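Local coordinates for odorant binding protein, antennal (Anopheles gambiae, PDB 3R1P) that probably binds and carries small odorant molecules in the mosquito antenna, and here holds a palmitic acid within its all-helical, disulfide-braced fold, at residues M16-C21 with A27-L32; I22-A27 with F54-V59; I67-L72 with K108-A113. All blocks are in the same frame, centred on the assembly; numbering follows the deposited sequence.

Contact 1: M16-C21 with A27-L32; sequences MLHEIC and ASEEQL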
ATOM      1  N   MET A  16      -8.026 -10.605  -5.153  1.00 40.67           N
ATOM      2  CA  MET A  16      -6.982 -11.433  -5.776  1.00 41.18           C
ATOM      3  C   MET A  16      -5.605 -10.955  -5.267  1.00 43.38           C
ATOM      4  O   MET A  16      -4.720 -11.766  -5.000  1.00 43.07           O
ATOM      5  CB  MET A  16      -7.027 -11.107  -7.270  1.00 44.21           C
ATOM      6  CG  MET A  16      -7.298 -12.232  -8.160  1.00 48.82           C
ATOM      7  SD  MET A  16      -7.181 -11.574  -9.833  1.00 54.29           S
ATOM      8  CE  MET A  16      -6.626 -12.912 -10.604  1.00 50.72           C
ATOM      9  N   LEU A  17      -5.431  -9.604  -5.213  1.00 38.68           N
ATOM     10  CA  LEU A  17      -4.227  -8.884  -4.798  1.00 38.40           C
ATOM     11  C   LEU A  17      -3.991  -8.978  -3.281  1.00 40.34           C
ATOM     12  O   LEU A  17      -2.858  -9.188  -2.858  1.00 38.48           O
ATOM     13  CB  LEU A  17      -4.390  -7.415  -5.251  1.00 38.65           C
ATOM     14  CG  LEU A  17      -3.157  -6.585  -5.596  1.00 43.57           C
ATOM     15  CD1 LEU A  17      -2.512  -7.037  -6.868  1.00 44.02           C
ATOM     16  CD2 LEU A  17      -3.536  -5.142  -5.813  1.00 46.25           C
ATOM     17  N   HIS A  18      -5.070  -8.859  -2.474  1.00 38.21           N
ATOM     18  CA  HIS A  18      -5.061  -8.927  -1.006  1.00 38.09           C
ATOM     19  C   HIS A  18      -4.558 -10.270  -0.440  1.00 43.05           C
ATOM     20  O   HIS A  18      -3.782 -10.278   0.524  1.00 42.35           O
ATOM     21  CB  HIS A  18      -6.475  -8.610  -0.479  1.00 38.81           C
ATOM     22  CG  HIS A  18      -6.643  -8.783   0.997  1.00 41.91           C
ATOM     23  ND1 HIS A  18      -6.109  -7.880   1.891  1.00 43.58           N
ATOM     24  CD2 HIS A  18      -7.302  -9.743   1.684  1.00 43.67           C
ATOM     25  CE1 HIS A  18      -6.443  -8.323   3.091  1.00 43.13           C
ATOM     26  NE2 HIS A  18      -7.169  -9.436   3.015  1.00 43.52           N
ATOM     27  N   GLU A  19      -5.045 -11.399  -1.006  1.00 41.62           N
ATOM     28  CA  GLU A  19      -4.699 -12.761  -0.583  1.00 41.77           C
ATOM     29  C   GLU A  19      -3.233 -13.136  -0.799  1.00 44.49           C
ATOM     30  O   GLU A  19      -2.639 -13.771   0.075  1.00 44.59           O
ATOM     31  CB  GLU A  19      -5.654 -13.792  -1.206  1.00 43.53           C
ATOM     32  CG  GLU A  19      -7.062 -13.721  -0.631  1.00 56.05           C
ATOM     33  CD  GLU A  19      -7.779 -15.029  -0.334  1.00 77.91           C
ATOM     34  OE1 GLU A  19      -7.243 -16.118  -0.651  1.00 64.59           O
ATOM     35  OE2 GLU A  19      -8.910 -14.953   0.196  1.00 74.90           O
ATOM     36  N   ILE A  20      -2.643 -12.718  -1.930  1.00 40.76           N
ATOM     37  CA  ILE A  20      -1.224 -12.983  -2.217  1.00 40.59           C
ATOM     38  C   ILE A  20      -0.317 -12.220  -1.248  1.00 42.67           C
ATOM     39  O   ILE A  20       0.615 -12.800  -0.685  1.00 42.13           O
ATOM     40  CB  ILE A  20      -0.882 -12.720  -3.703  1.00 44.23           C
ATOM     41  CG1 ILE A  20      -1.504 -13.806  -4.584  1.00 45.31           C
ATOM     42  CG2 ILE A  20       0.642 -12.622  -3.954  1.00 44.96           C
ATOM     43  CD1 ILE A  20      -1.893 -13.337  -5.875  1.00 52.06           C
ATOM     44  N   CYS A  21      -0.621 -10.931  -1.029  1.00 37.34           N
ATOM     45  CA  CYS A  21       0.178 -10.089  -0.156  1.00 35.87           C
ATOM     46  C   CYS A  21       0.116 -10.369   1.328  1.00 39.25           C
ATOM     47  O   CYS A  21       1.097 -10.114   2.030  1.00 37.40           O
ATOM     48  CB  CYS A  21       0.022  -8.618  -0.514  1.00 34.98           C
ATOM     49  SG  CYS A  21       0.582  -8.250  -2.194  1.00 38.31           S
ATOM     50  N   ALA A  27       1.520 -10.903   7.230  1.00 42.52           N
ATOM     51  CA  ALA A  27       0.728  -9.984   8.053  1.00 42.45           C
ATOM     52  C   ALA A  27      -0.647 -10.585   8.343  1.00 46.14           C
ATOM     53  O   ALA A  27      -1.287 -11.162   7.453  1.00 44.73           O
ATOM     54  CB  ALA A  27       0.580  -8.637   7.366  1.00 42.80           C
ATOM     55  N   SER A  28      -1.091 -10.449   9.595  1.00 42.83           N
ATOM     56  CA  SER A  28      -2.367 -11.001  10.032  1.00 42.84           C
ATOM     57  C   SER A  28      -3.527 -10.114   9.585  1.00 47.11           C
ATOM     58  O   SER A  28      -3.323  -8.924   9.322  1.00 46.44           O
ATOM     59  CB  SER A  28      -2.372 -11.164  11.548  1.00 46.17           C
ATOM     60  OG  SER A  28      -2.410  -9.905  12.198  1.00 52.84           O
ATOM     61  N   GLU A  29      -4.749 -10.680   9.533  1.00 43.56           N
ATOM     62  CA  GLU A  29      -5.952  -9.920   9.192  1.00 43.06           C
ATOM     63  C   GLU A  29      -6.168  -8.788  10.202  1.00 46.43           C
ATOM     64  O   GLU A  29      -6.505  -7.681   9.792  1.00 45.44           O
ATOM     65  CB  GLU A  29      -7.184 -10.828   9.097  1.00 44.49           C
ATOM     66  CG  GLU A  29      -7.323 -11.516   7.747  1.00 54.77           C
ATOM     67  CD  GLU A  29      -7.949 -10.725   6.606  1.00 71.51           C
ATOM     68  OE1 GLU A  29      -8.431  -9.594   6.841  1.00 64.62           O
ATOM     69  OE2 GLU A  29      -7.985 -11.258   5.475  1.00 66.91           O
ATOM     70  N   GLU A  30      -5.883  -9.052  11.502  1.00 43.09           N
ATOM     71  CA  GLU A  30      -5.988  -8.095  12.609  1.00 42.44           C
ATOM     72  C   GLU A  30      -5.084  -6.894  12.378  1.00 43.22           C
ATOM     73  O   GLU A  30      -5.515  -5.771  12.621  1.00 42.30           O
ATOM     74  CB  GLU A  30      -5.592  -8.744  13.949  1.00 44.20           C
ATOM     75  CG  GLU A  30      -6.558  -9.753  14.525  1.00 58.51           C
ATOM     76  CD  GLU A  30      -7.342  -9.241  15.712  1.00 82.40           C
ATOM     77  OE1 GLU A  30      -6.832  -8.381  16.467  1.00 75.10           O
ATOM     78  OE2 GLU A  30      -8.453  -9.769  15.928  1.00 78.88           O
ATOM     79  N   GLN A  31      -3.827  -7.130  11.927  1.00 38.06           N
ATOM     80  CA  GLN A  31      -2.830  -6.079  11.658  1.00 36.23           C
ATOM     81  C   GLN A  31      -3.279  -5.169  10.521  1.00 38.67           C
ATOM     82  O   GLN A  31      -3.103  -3.959  10.611  1.00 38.88           O
ATOM     83  CB  GLN A  31      -1.453  -6.684  11.350  1.00 37.05           C
ATOM     84  CG  GLN A  31      -0.681  -7.102  12.598  1.00 38.62           C
ATOM     85  CD  GLN A  31       0.534  -7.956  12.306  1.00 47.48           C
ATOM     86  OE1 GLN A  31       0.614  -8.673  11.297  1.00 37.83           O
ATOM     87  NE2 GLN A  31       1.493  -7.933  13.223  1.00 39.42           N
ATOM     88  N   LEU A  32      -3.876  -5.746   9.471  1.00 33.84           N
ATOM     89  CA  LEU A  32      -4.353  -4.994   8.307  1.00 33.11           C
ATOM     90  C   LEU A  32      -5.671  -4.279   8.579  1.00 35.47           C
ATOM     91  O   LEU A  32      -5.854  -3.144   8.129  1.00 33.39           O
ATOM     92  CB  LEU A  32      -4.490  -5.914   7.089  1.00 33.11           C
ATOM     93  CG  LEU A  32      -3.217  -6.630   6.637  1.00 37.05           C
ATOM     94  CD1 LEU A  32      -3.523  -7.576   5.523  1.00 36.99           C
ATOM     95  CD2 LEU A  32      -2.133  -5.635   6.230  1.00 36.54           C
TER
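H18 and E29 meet in a His-carboxylate hydrogen bond, with L32 packing alongside, and so fasten the short helix 29-32 to helix 11-25 just beyond the turn that joins them. The imidazole, whose CG lies anti to the backbone N (chi1 174°), extends toward helix 29-32, and its NE2 donates to E29 OE2 at 3.2 Å. The bond is almost straight, 169° at the hydrogen, and the acceptor lies close to the ring plane, although the donor comes from above the carboxylate plane. The chain of exposed E29, long enough to reach the ring edge, bends at chi2 to bring its acid group there. L32, whose branched apolar side chain suits a buried place, packs CD1 against H18 CE1 at 3.9 Å. At the start of helix 29-32, S28 at the N-cap position and Q31 in the first turn form a capping box: Q31 N donates to S28 OG over 3.1 Å, and S28 N donates to Q31 OE1. L17 touches the bound palmitic acid. Histidine suits its buried place because its two ring nitrogens can serve two partners: ND1 is hydrogen-bonded to Y49 OH on helix 44-56, which with E29 fixes the ring's rotation; the carboxylate would be expected to favour a proton on NE2.

Contact 2: I22-A27 with F54-V59; sequences IAESGA and FDKIDV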
ATOM      1  N   ILE A  22      -0.982 -11.002   1.789  1.00 37.94           N
ATOM      2  CA  ILE A  22      -1.105 -11.474   3.171  1.00 38.33           C
ATOM      3  C   ILE A  22      -0.090 -12.618   3.336  1.00 41.81           C
ATOM      4  O   ILE A  22       0.656 -12.648   4.322  1.00 41.36           O
ATOM      5  CB  ILE A  22      -2.561 -11.954   3.479  1.00 41.97           C
ATOM      6  CG1 ILE A  22      -3.435 -10.772   3.915  1.00 42.94           C
ATOM      7  CG2 ILE A  22      -2.594 -13.097   4.529  1.00 43.00           C
ATOM      8  CD1 ILE A  22      -4.764 -11.121   4.631  1.00 50.60           C
ATOM      9  N   ALA A  23      -0.071 -13.544   2.348  1.00 38.35           N
ATOM     10  CA  ALA A  23       0.787 -14.731   2.320  1.00 38.69           C
ATOM     11  C   ALA A  23       2.269 -14.381   2.246  1.00 42.98           C
ATOM     12  O   ALA A  23       3.059 -14.946   3.002  1.00 43.15           O
ATOM     13  CB  ALA A  23       0.393 -15.639   1.162  1.00 39.40           C
ATOM     14  N   GLU A  24       2.641 -13.440   1.355  1.00 39.25           N
ATOM     15  CA  GLU A  24       4.024 -12.996   1.169  1.00 39.02           C
ATOM     16  C   GLU A  24       4.598 -12.242   2.375  1.00 42.67           C
ATOM     17  O   GLU A  24       5.701 -12.558   2.828  1.00 40.99           O
ATOM     18  CB  GLU A  24       4.152 -12.137  -0.097  1.00 40.06           C
ATOM     19  CG  GLU A  24       4.116 -12.944  -1.380  1.00 52.49           C
ATOM     20  CD  GLU A  24       4.752 -12.299  -2.601  1.00 70.83           C
ATOM     21  OE1 GLU A  24       5.433 -11.257  -2.457  1.00 63.43           O
ATOM     22  OE2 GLU A  24       4.569 -12.850  -3.711  1.00 59.63           O
ATOM     23  N   SER A  25       3.877 -11.208   2.852  1.00 39.11           N
ATOM     24  CA  SER A  25       4.343 -10.387   3.962  1.00 38.68           C
ATOM     25  C   SER A  25       4.280 -11.098   5.297  1.00 42.96           C
ATOM     26  O   SER A  25       5.091 -10.813   6.178  1.00 43.15           O
ATOM     27  CB  SER A  25       3.555  -9.085   4.028  1.00 42.55           C
ATOM     28  OG  SER A  25       2.181  -9.311   4.310  1.00 49.10           O
ATOM     29  N   GLY A  26       3.310 -11.991   5.449  1.00 39.77           N
ATOM     30  CA  GLY A  26       3.089 -12.702   6.703  1.00 40.07           C
ATOM     31  C   GLY A  26       2.381 -11.827   7.720  1.00 45.16           C
ATOM     32  O   GLY A  26       2.618 -11.960   8.925  1.00 45.10           O
ATOM     33  N   ALA A  27       1.520 -10.903   7.230  1.00 42.52           N
ATOM     34  CA  ALA A  27       0.728  -9.984   8.053  1.00 42.45           C
ATOM     35  C   ALA A  27      -0.647 -10.585   8.343  1.00 46.14           C
ATOM     36  O   ALA A  27      -1.287 -11.162   7.453  1.00 44.73           O
ATOM     37  CB  ALA A  27       0.580  -8.637   7.366  1.00 42.80           C
ATOM     38  N   PHE A  54       2.330  -2.746  -4.200  1.00 22.90           N
ATOM     39  CA  PHE A  54       3.014  -1.913  -5.193  1.00 22.54           C
ATOM     40  C   PHE A  54       3.825  -2.766  -6.173  1.00 25.53           C
ATOM     41  O   PHE A  54       3.789  -2.515  -7.377  1.00 24.71           O
ATOM     42  CB  PHE A  54       3.883  -0.853  -4.511  1.00 23.52           C
ATOM     43  CG  PHE A  54       3.119   0.223  -3.777  1.00 24.27           C
ATOM     44  CD1 PHE A  54       3.630   0.790  -2.616  1.00 25.61           C
ATOM     45  CD2 PHE A  54       1.903   0.695  -4.264  1.00 26.24           C
ATOM     46  CE1 PHE A  54       2.948   1.819  -1.969  1.00 26.14           C
ATOM     47  CE2 PHE A  54       1.213   1.708  -3.604  1.00 28.86           C
ATOM     48  CZ  PHE A  54       1.737   2.259  -2.459  1.00 26.19           C
ATOM     49  N   ASP A  55       4.518  -3.782  -5.656  1.00 24.38           N
ATOM     50  CA  ASP A  55       5.294  -4.721  -6.467  1.00 25.51           C
ATOM     51  C   ASP A  55       4.388  -5.498  -7.450  1.00 30.59           C
ATOM     52  O   ASP A  55       4.745  -5.606  -8.618  1.00 29.82           O
ATOM     53  CB  ASP A  55       6.084  -5.683  -5.560  1.00 27.64           C
ATOM     54  CG  ASP A  55       6.920  -6.680  -6.335  1.00 40.98           C
ATOM     55  OD1 ASP A  55       6.524  -7.863  -6.398  1.00 42.75           O
ATOM     56  OD2 ASP A  55       7.943  -6.267  -6.922  1.00 45.94           O
ATOM     57  N   LYS A  56       3.214  -6.004  -6.998  1.00 27.66           N
ATOM     58  CA  LYS A  56       2.298  -6.776  -7.866  1.00 27.50           C
ATOM     59  C   LYS A  56       1.647  -5.961  -8.967  1.00 32.41           C
ATOM     60  O   LYS A  56       1.408  -6.490 -10.055  1.00 33.55           O
ATOM     61  CB  LYS A  56       1.234  -7.546  -7.064  1.00 28.91           C
ATOM     62  CG  LYS A  56       1.800  -8.615  -6.140  1.00 36.07           C
ATOM     63  CD  LYS A  56       2.415  -9.784  -6.887  1.00 43.47           C
ATOM     64  CE  LYS A  56       3.264 -10.618  -5.961  1.00 54.82           C
ATOM     65  NZ  LYS A  56       3.916 -11.738  -6.685  1.00 64.32           N
ATOM     66  N   ILE A  57       1.365  -4.682  -8.697  1.00 27.85           N
ATOM     67  CA  ILE A  57       0.773  -3.804  -9.713  1.00 27.97           C
ATOM     68  C   ILE A  57       1.850  -3.118 -10.576  1.00 31.53           C
ATOM     69  O   ILE A  57       1.528  -2.324 -11.465  1.00 30.59           O
ATOM     70  CB  ILE A  57      -0.316  -2.844  -9.169  1.00 31.60           C
ATOM     71  CG1 ILE A  57       0.275  -1.838  -8.152  1.00 32.22           C
ATOM     72  CG2 ILE A  57      -1.516  -3.634  -8.604  1.00 32.13           C
ATOM     73  CD1 ILE A  57      -0.660  -0.764  -7.684  1.00 41.18           C
ATOM     74  N   ASP A  58       3.129  -3.457 -10.305  1.00 28.85           N
ATOM     75  CA  ASP A  58       4.326  -3.015 -11.034  1.00 29.58           C
ATOM     76  C   ASP A  58       4.606  -1.491 -10.983  1.00 33.13           C
ATOM     77  O   ASP A  58       5.012  -0.894 -11.985  1.00 33.81           O
ATOM     78  CB  ASP A  58       4.311  -3.600 -12.465  1.00 32.13           C
ATOM     79  CG  ASP A  58       5.640  -3.685 -13.181  1.00 48.44           C
ATOM     80  OD1 ASP A  58       6.681  -3.878 -12.501  1.00 49.29           O
ATOM     81  OD2 ASP A  58       5.639  -3.625 -14.416  1.00 56.14           O
ATOM     82  N   VAL A  59       4.410  -0.875  -9.798  1.00 27.93           N
ATOM     83  CA  VAL A  59       4.639   0.561  -9.592  1.00 27.38           C
ATOM     84  C   VAL A  59       5.888   0.861  -8.751  1.00 29.45           C
ATOM     85  O   VAL A  59       6.064   1.991  -8.293  1.00 28.63           O
ATOM     86  CB  VAL A  59       3.389   1.376  -9.140  1.00 31.50           C
ATOM     87  CG1 VAL A  59       2.284   1.349 -10.197  1.00 31.60           C
ATOM     88  CG2 VAL A  59       2.875   0.929  -7.770  1.00 31.10           C
TER
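E24 and K56 form a salt bridge at the protein surface, between the last turn of helix 11-25 and the last turn of helix 44-56. K56 NZ lies 3.2 Å from E24 OE2, but as a hydrogen bond this is weak. The methylene beside the ammonium also lies near the same oxygen, with K56 CE 3.4 Å from E24 OE2. The two chains approach from opposite directions: E24 runs extended beyond CG, whereas K56 bends at chi2 (-68°) before straightening toward the acid. Long, flexible residues suit this place because the nearest CA atoms of the two segments, those of E24 and K56, are still 11.1 Å apart. E24 OE1 also has a like charge nearby, D55 OD1 at 5.3 Å, which the lysine probably offsets in part.

The packing beside the ion pair belongs to the disulfide-braced PBP/GOBP fold. E24 lies three residues after C21 and K56 four after C52, the two halves of one disulfide; E24 touches C52 and K56 touches C21, so charge pair and covalent bridge join the same two helices.

Backbone hydrogen bonds end both helices. G26, with positive phi, follows helix 11-25, and its N bonds to I22 O at 3.0 Å; lacking a side chain, glycine adopts this conformation easily. D58 also has positive phi and closes helix 44-56 in a Schellman motif, in which V59 N reaches F54 O at 3.0 Å and D58 N reaches D55 O at 3.2 Å.

Contact 3: I67-L72 with K108-A113; sequences ILLDRL and KCYFNA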
ATOM      1  N   ILE A  67       8.211   4.821  -5.377  1.00 16.39           N
ATOM      2  CA  ILE A  67       6.890   4.376  -5.801  1.00 16.29           C
ATOM      3  C   ILE A  67       6.355   5.324  -6.878  1.00 19.81           C
ATOM      4  O   ILE A  67       6.178   6.513  -6.632  1.00 18.12           O
ATOM      5  CB  ILE A  67       5.916   4.197  -4.588  1.00 18.53           C
ATOM      6  CG1 ILE A  67       6.469   3.201  -3.485  1.00 18.20           C
ATOM      7  CG2 ILE A  67       4.500   3.824  -5.041  1.00 18.29           C
ATOM      8  CD1 ILE A  67       7.257   1.891  -3.945  1.00 16.42           C
ATOM      9  N   LEU A  68       6.095   4.775  -8.066  1.00 19.47           N
ATOM     10  CA  LEU A  68       5.622   5.544  -9.216  1.00 20.85           C
ATOM     11  C   LEU A  68       4.130   5.855  -9.073  1.00 25.97           C
ATOM     12  O   LEU A  68       3.273   5.185  -9.672  1.00 25.89           O
ATOM     13  CB  LEU A  68       5.950   4.789 -10.523  1.00 21.47           C
ATOM     14  CG  LEU A  68       7.415   4.370 -10.710  1.00 27.58           C
ATOM     15  CD1 LEU A  68       7.540   3.274 -11.762  1.00 28.29           C
ATOM     16  CD2 LEU A  68       8.307   5.566 -11.004  1.00 31.19           C
ATOM     17  N   LEU A  69       3.822   6.860  -8.242  1.00 23.44           N
ATOM     18  CA  LEU A  69       2.461   7.275  -7.948  1.00 24.17           C
ATOM     19  C   LEU A  69       1.670   7.761  -9.164  1.00 30.08           C
ATOM     20  O   LEU A  69       0.470   7.521  -9.216  1.00 30.45           O
ATOM     21  CB  LEU A  69       2.393   8.270  -6.773  1.00 24.14           C
ATOM     22  CG  LEU A  69       2.857   7.756  -5.403  1.00 27.61           C
ATOM     23  CD1 LEU A  69       2.956   8.879  -4.417  1.00 27.26           C
ATOM     24  CD2 LEU A  69       1.924   6.694  -4.857  1.00 28.34           C
ATOM     25  N   ASP A  70       2.335   8.378 -10.156  1.00 29.06           N
ATOM     26  CA  ASP A  70       1.682   8.839 -11.385  1.00 28.96           C
ATOM     27  C   ASP A  70       1.167   7.636 -12.167  1.00 30.99           C
ATOM     28  O   ASP A  70       0.032   7.683 -12.653  1.00 30.94           O
ATOM     29  CB  ASP A  70       2.624   9.730 -12.221  1.00 31.98           C
ATOM     30  CG  ASP A  70       2.759  11.142 -11.679  1.00 46.43           C
ATOM     31  OD1 ASP A  70       1.731  11.852 -11.606  1.00 48.66           O
ATOM     32  OD2 ASP A  70       3.896  11.560 -11.397  1.00 52.11           O
ATOM     33  N   ARG A  71       1.964   6.544 -12.233  1.00 27.20           N
ATOM     34  CA  ARG A  71       1.551   5.298 -12.888  1.00 28.04           C
ATOM     35  C   ARG A  71       0.352   4.695 -12.138  1.00 33.85           C
ATOM     36  O   ARG A  71      -0.656   4.397 -12.777  1.00 33.18           O
ATOM     37  CB  ARG A  71       2.698   4.277 -12.997  1.00 28.14           C
ATOM     38  CG  ARG A  71       3.695   4.647 -14.074  1.00 38.88           C
ATOM     39  CD  ARG A  71       4.623   3.511 -14.449  1.00 52.26           C
ATOM     40  NE  ARG A  71       5.710   4.007 -15.292  1.00 63.18           N
ATOM     41  CZ  ARG A  71       6.806   3.321 -15.611  1.00 77.56           C
ATOM     42  NH1 ARG A  71       6.981   2.086 -15.160  1.00 66.21           N
ATOM     43  NH2 ARG A  71       7.737   3.869 -16.379  1.00 61.79           N
ATOM     44  N   LEU A  72       0.439   4.601 -10.773  1.00 32.15           N
ATOM     45  CA  LEU A  72      -0.637   4.083  -9.909  1.00 32.93           C
ATOM     46  C   LEU A  72      -1.968   4.793 -10.214  1.00 39.06           C
ATOM     47  O   LEU A  72      -3.018   4.136 -10.208  1.00 38.57           O
ATOM     48  CB  LEU A  72      -0.263   4.257  -8.411  1.00 32.91           C
ATOM     49  CG  LEU A  72      -1.281   3.832  -7.304  1.00 37.93           C
ATOM     50  CD1 LEU A  72      -0.755   4.155  -5.934  1.00 37.73           C
ATOM     51  CD2 LEU A  72      -2.567   4.627  -7.341  1.00 43.09           C
ATOM     52  N   LYS A 108       1.727   7.004   3.752  1.00 18.64           N
ATOM     53  CA  LYS A 108       1.575   8.029   4.802  1.00 19.40           C
ATOM     54  C   LYS A 108       1.606   9.437   4.210  1.00 24.32           C
ATOM     55  O   LYS A 108       0.783  10.273   4.574  1.00 25.61           O
ATOM     56  CB  LYS A 108       2.676   7.880   5.869  1.00 21.07           C
ATOM     57  CG  LYS A 108       2.419   6.745   6.863  1.00 37.75           C
ATOM     58  CD  LYS A 108       1.163   6.936   7.756  1.00 45.19           C
ATOM     59  CE  LYS A 108       1.262   8.077   8.759  1.00 50.10           C
ATOM     60  NZ  LYS A 108       2.320   7.851   9.793  1.00 59.00           N
ATOM     61  N   CYS A 109       2.537   9.672   3.269  1.00 20.41           N
ATOM     62  CA  CYS A 109       2.723  10.940   2.573  1.00 20.02           C
ATOM     63  C   CYS A 109       1.526  11.251   1.650  1.00 26.98           C
ATOM     64  O   CYS A 109       0.961  12.342   1.725  1.00 27.61           O
ATOM     65  CB  CYS A 109       4.043  10.891   1.800  1.00 19.19           C
ATOM     66  SG  CYS A 109       4.472  12.392   0.884  1.00 22.17           S
ATOM     67  N   TYR A 110       1.172  10.296   0.769  1.00 25.95           N
ATOM     68  CA  TYR A 110       0.157  10.440  -0.277  1.00 27.17           C
ATOM     69  C   TYR A 110      -1.304  10.291   0.142  1.00 32.94           C
ATOM     70  O   TYR A 110      -2.134  11.097  -0.275  1.00 31.76           O
ATOM     71  CB  TYR A 110       0.499   9.542  -1.470  1.00 28.70           C
ATOM     72  CG  TYR A 110      -0.169   9.961  -2.758  1.00 31.03           C
ATOM     73  CD1 TYR A 110       0.193  11.142  -3.405  1.00 33.26           C
ATOM     74  CD2 TYR A 110      -1.150   9.168  -3.345  1.00 32.11           C
ATOM     75  CE1 TYR A 110      -0.434  11.545  -4.583  1.00 34.86           C
ATOM     76  CE2 TYR A 110      -1.764   9.545  -4.541  1.00 33.16           C
ATOM     77  CZ  TYR A 110      -1.390  10.726  -5.168  1.00 42.68           C
ATOM     78  OH  TYR A 110      -1.990  11.106  -6.351  1.00 47.57           O
ATOM     79  N   PHE A 111      -1.624   9.245   0.919  1.00 31.72           N
ATOM     80  CA  PHE A 111      -2.989   8.999   1.394  1.00 33.16           C
ATOM     81  C   PHE A 111      -3.136   9.503   2.833  1.00 40.61           C
ATOM     82  O   PHE A 111      -3.336   8.726   3.760  1.00 40.09           O
ATOM     83  CB  PHE A 111      -3.392   7.514   1.224  1.00 34.55           C
ATOM     84  CG  PHE A 111      -3.255   7.002  -0.192  1.00 36.07           C
ATOM     85  CD1 PHE A 111      -2.222   6.139  -0.541  1.00 39.46           C
ATOM     86  CD2 PHE A 111      -4.134   7.414  -1.189  1.00 38.37           C
ATOM     87  CE1 PHE A 111      -2.097   5.665  -1.852  1.00 40.49           C
ATOM     88  CE2 PHE A 111      -4.000   6.949  -2.503  1.00 41.42           C
ATOM     89  CZ  PHE A 111      -2.990   6.071  -2.823  1.00 39.73           C
ATOM     90  N   ASN A 112      -2.991  10.826   3.005  1.00 40.64           N
ATOM     91  CA  ASN A 112      -3.059  11.500   4.304  1.00 42.04           C
ATOM     92  C   ASN A 112      -4.488  11.651   4.848  1.00 48.05           C
ATOM     93  O   ASN A 112      -4.664  11.716   6.067  1.00 48.63           O
ATOM     94  CB  ASN A 112      -2.336  12.854   4.257  1.00 44.12           C
ATOM     95  CG  ASN A 112      -2.706  13.737   3.083  1.00 66.55           C
ATOM     96  OD1 ASN A 112      -3.853  13.781   2.620  1.00 59.82           O
ATOM     97  ND2 ASN A 112      -1.720  14.426   2.544  1.00 59.54           N
ATOM     98  N   ALA A 113      -5.499  11.722   3.949  1.00 44.74           N
ATOM     99  CA  ALA A 113      -6.909  11.853   4.329  1.00 44.66           C
ATOM    100  C   ALA A 113      -7.487  10.502   4.744  1.00 48.52           C
ATOM    101  O   ALA A 113      -7.238   9.494   4.085  1.00 47.57           O
ATOM    102  CB  ALA A 113      -7.723  12.449   3.189  1.00 45.34           C
TER
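L69 and Y110, with L72 and F111 beside them, form an apolar contact between the short helix 69-72 and the C-terminal end of helix 99-110 with the residue just after it, within the all-helical PBP/GOBP fold of this protein. The main interaction is CH-pi: the CD1 methyl of L69 sits over one face of the Y110 ring, 4.0 Å from its centroid and 28° off the ring normal. The methyl is shifted toward the root of the ring, with L69 CD1 3.7 Å from Y110 CG. Leucine suits the spot because a branched end can set one methyl on an aromatic face. A chi1 of -159° swings the Y110 ring away from its own backbone N and toward helix 69-72, while its hydroxyl hydrogen-bonds to T88 OG1.

Looser apolar packing joins the second pair. L72 lays its CD1 methyl at the edge of the F111 ring, near the ring plane. F111 also meets F120 edge-to-face, and its side chain is about 4 Å from the bound palmitic acid, so this contact reaches the ligand; an apolar ring is consistent with a place beside a fatty acid. The neighbouring C109 adds a covalent tie, its disulfide to C91 on helix 88-91.

Backbone bonds shape the start of helix 69-72. L68, at the N-cap position, is the centre of an inverse gamma turn closed by a weak bond from L69 N to I67 O.

The two aromatic neighbours also pack on each other: Y110 CD2 stands 3.6 Å above the F111 ring plane, offset toward its rim.

In the fold
Contacts 1 and 2 both use helix 11-25, share A27 and have centres about 9 Å apart; their segments alternate along the chain, and I22 of contact 2 packs on E29 and L32 of contact 1. Contact 3 follows both in sequence, on the opposite side of the chain's centre, with its centre about 16 Å from that of contact 2 and about 20 Å from that of contact 1. Contact 2 links the two regions: F54 packs on I67 and L72, and V59 O probably hydrogen-bonds to L68 N. Contacts 1 and 3 both come near the palmitic acid, consistent with a binding site formed by distant parts of the chain.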